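Local coordinates for sensory box/response regulator (Mycobacterium smegmatis, PDB 5YRP), which is a bacterial sensory box/response regulator whose EAL domain binds a magnesium ion, at residues 11-16 and 222-227. Sequence-based numbering, arbitrary orientation.
Sequences LPEIDM and RAQGFL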
loop_
_atom_site.group_PDB
_atom_site.type_symbol
_atom_site.label_atom_id
_atom_site.label_comp_id
_atom_site.label_asym_id
_atom_site.label_seq_id
_atom_site.Cartn_x
_atom_site.Cartn_y
_atom_site.Cartn_z
ATOM N N LEU A 11 12.583 -22.820 -0.442
ATOM C CA LEU A 11 11.154 -22.840 -0.733
ATOM C C LEU A 11 10.971 -22.708 -2.237
ATOM O O LEU A 11 11.185 -21.628 -2.787
ATOM C CB LEU A 11 10.454 -21.683 -0.010
ATOM C CG LEU A 11 8.980 -21.407 -0.326
ATOM C CD1 LEU A 11 8.133 -22.668 -0.214
ATOM C CD2 LEU A 11 8.443 -20.329 0.602
ATOM N N PRO A 12 10.584 -23.805 -2.914
ATOM C CA PRO A 12 10.497 -23.728 -4.363
ATOM C C PRO A 12 9.272 -22.968 -4.845
ATOM O O PRO A 12 8.231 -22.951 -4.183
ATOM C CB PRO A 12 10.418 -25.191 -4.794
ATOM C CG PRO A 12 9.799 -25.883 -3.648
ATOM C CD PRO A 12 10.193 -25.133 -2.410
ATOM N N GLU A 13 9.432 -22.351 -6.008
ATOM C CA GLU A 13 8.400 -21.547 -6.640
ATOM C C GLU A 13 7.992 -22.215 -7.939
ATOM O O GLU A 13 8.790 -22.308 -8.874
ATOM C CB GLU A 13 8.946 -20.155 -6.932
ATOM C CG GLU A 13 7.995 -19.242 -7.681
ATOM C CD GLU A 13 8.658 -17.938 -8.049
ATOM O OE1 GLU A 13 8.395 -17.428 -9.156
ATOM O OE2 GLU A 13 9.459 -17.426 -7.237
ATOM N N ILE A 14 6.744 -22.662 -8.003
ATOM C CA ILE A 14 6.301 -23.464 -9.128
ATOM C C ILE A 14 5.288 -22.743 -10.009
ATOM O O ILE A 14 4.628 -21.803 -9.581
ATOM C CB ILE A 14 5.709 -24.809 -8.659
ATOM C CG1 ILE A 14 4.398 -24.602 -7.902
ATOM C CG2 ILE A 14 6.709 -25.550 -7.780
ATOM C CD1 ILE A 14 3.560 -25.860 -7.826
ATOM N N ASP A 15 5.200 -23.195 -11.255
ATOM C CA ASP A 15 4.102 -22.852 -12.136
ATOM C C ASP A 15 2.925 -23.740 -11.759
ATOM O O ASP A 15 2.986 -24.955 -11.916
ATOM C CB ASP A 15 4.498 -23.105 -13.592
ATOM C CG ASP A 15 3.423 -22.683 -14.582
ATOM O OD1 ASP A 15 2.330 -22.247 -14.157
ATOM O OD2 ASP A 15 3.678 -22.792 -15.800
HETATM N N MSE A 16 1.853 -23.134 -11.267
HETATM C CA MSE A 16 0.703 -23.892 -10.766
HETATM C C MSE A 16 -0.115 -24.539 -11.842
HETATM O O MSE A 16 -0.966 -25.386 -11.554
HETATM C CB MSE A 16 -0.212 -22.952 -10.016
HETATM C CG MSE A 16 0.441 -22.469 -8.736
HETATM SE SE MSE A 16 -0.940 -21.485 -7.746
HETATM C CE MSE A 16 -1.023 -19.882 -8.889
ATOM N N ARG A 222 2.589 -18.196 -11.224
ATOM C CA ARG A 222 3.738 -18.489 -10.361
ATOM C C ARG A 222 3.332 -18.387 -8.900
ATOM O O ARG A 222 2.637 -17.450 -8.511
ATOM C CB ARG A 222 4.876 -17.506 -10.617
ATOM C CG ARG A 222 5.337 -17.426 -12.059
ATOM C CD ARG A 222 6.357 -16.317 -12.249
ATOM N NE ARG A 222 7.445 -16.736 -13.132
ATOM C CZ ARG A 222 8.607 -17.262 -12.734
ATOM N NH1 ARG A 222 8.883 -17.449 -11.445
ATOM N NH2 ARG A 222 9.517 -17.604 -13.640
ATOM N N ALA A 223 3.782 -19.332 -8.085
ATOM C CA ALA A 223 3.415 -19.345 -6.671
ATOM C C ALA A 223 4.341 -20.179 -5.783
ATOM O O ALA A 223 5.063 -21.059 -6.257
ATOM C CB ALA A 223 1.982 -19.822 -6.515
ATOM N N GLN A 224 4.301 -19.862 -4.489
ATOM C CA GLN A 224 4.968 -20.622 -3.436
ATOM C C GLN A 224 3.945 -20.940 -2.351
ATOM O O GLN A 224 2.999 -20.180 -2.149
ATOM C CB GLN A 224 6.098 -19.810 -2.812
ATOM C CG GLN A 224 7.095 -19.234 -3.799
ATOM C CD GLN A 224 8.245 -18.522 -3.111
ATOM O OE1 GLN A 224 8.312 -18.473 -1.887
ATOM N NE2 GLN A 224 9.156 -17.961 -3.899
ATOM N N GLY A 225 4.133 -22.051 -1.646
ATOM C CA GLY A 225 3.225 -22.421 -0.557
ATOM C C GLY A 225 3.365 -23.856 -0.091
ATOM O O GLY A 225 3.855 -24.708 -0.831
ATOM N N PHE A 226 2.914 -24.120 1.138
ATOM C CA PHE A 226 2.970 -25.468 1.721
ATOM C C PHE A 226 2.191 -26.479 0.876
ATOM O O PHE A 226 2.586 -27.639 0.762
ATOM C CB PHE A 226 2.431 -25.483 3.164
ATOM C CG PHE A 226 3.263 -24.694 4.156
ATOM C CD1 PHE A 226 4.652 -24.824 4.208
ATOM C CD2 PHE A 226 2.648 -23.842 5.072
ATOM C CE1 PHE A 226 5.403 -24.103 5.129
ATOM C CE2 PHE A 226 3.396 -23.122 5.996
ATOM C CZ PHE A 226 4.774 -23.253 6.024
ATOM N N LEU A 227 1.085 -26.025 0.293
ATOM C CA LEU A 227 0.272 -26.843 -0.607
ATOM C C LEU A 227 1.042 -27.248 -1.860
ATOM O O LEU A 227 0.940 -28.381 -2.321
ATOM C CB LEU A 227 -0.970 -26.065 -1.032
ATOM C CG LEU A 227 -1.981 -26.831 -1.889
ATOM C CD1 LEU A 227 -2.848 -27.727 -1.020
ATOM C CD2 LEU A 227 -2.837 -25.863 -2.689
#
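The guanidinium of R222 meets the carboxylate of E13 at its edge, where the EAL-domain barrel closes between its first and last strands: OE1 of E13 lies close to the guanidinium plane beside NH1, and the two flat groups are turned 79° apart. The pair forms a salt bridge, although its modelled length is doubtful at this resolution. E13 takes part with an extended chain, CG anti to the backbone N (chi1 176°), and its other oxygen, OE2, makes a second salt bridge with R83. The carboxylate is thus shared between two arginines from different strands, which probably balance the charge of this buried acid. Alongside E13, the Q224 side chain crosses obliquely, its amide 34° from the carboxylate plane, with CG of Q224 3.8 Å from CB of E13. The Q224 side chain also meets that of L11, lies about 6 Å from the magnesium ion and touches E25, one of the metal-site residues.

The backbones close the barrel, strand 7-15 pairing antiparallel with the short last strand, 222-223. I14 and A223 form a hydrogen-bonded pair: I14 N donates to A223 O at 2.9 Å, and A223 N returns a bond to I14 O at 3.0 Å. D15 and R222 follow as a non-hydrogen-bonded pair. Just past the strand, selenomethionine M16 also packs against helix 209-218; its SE rests 3.6 Å from CB of A223.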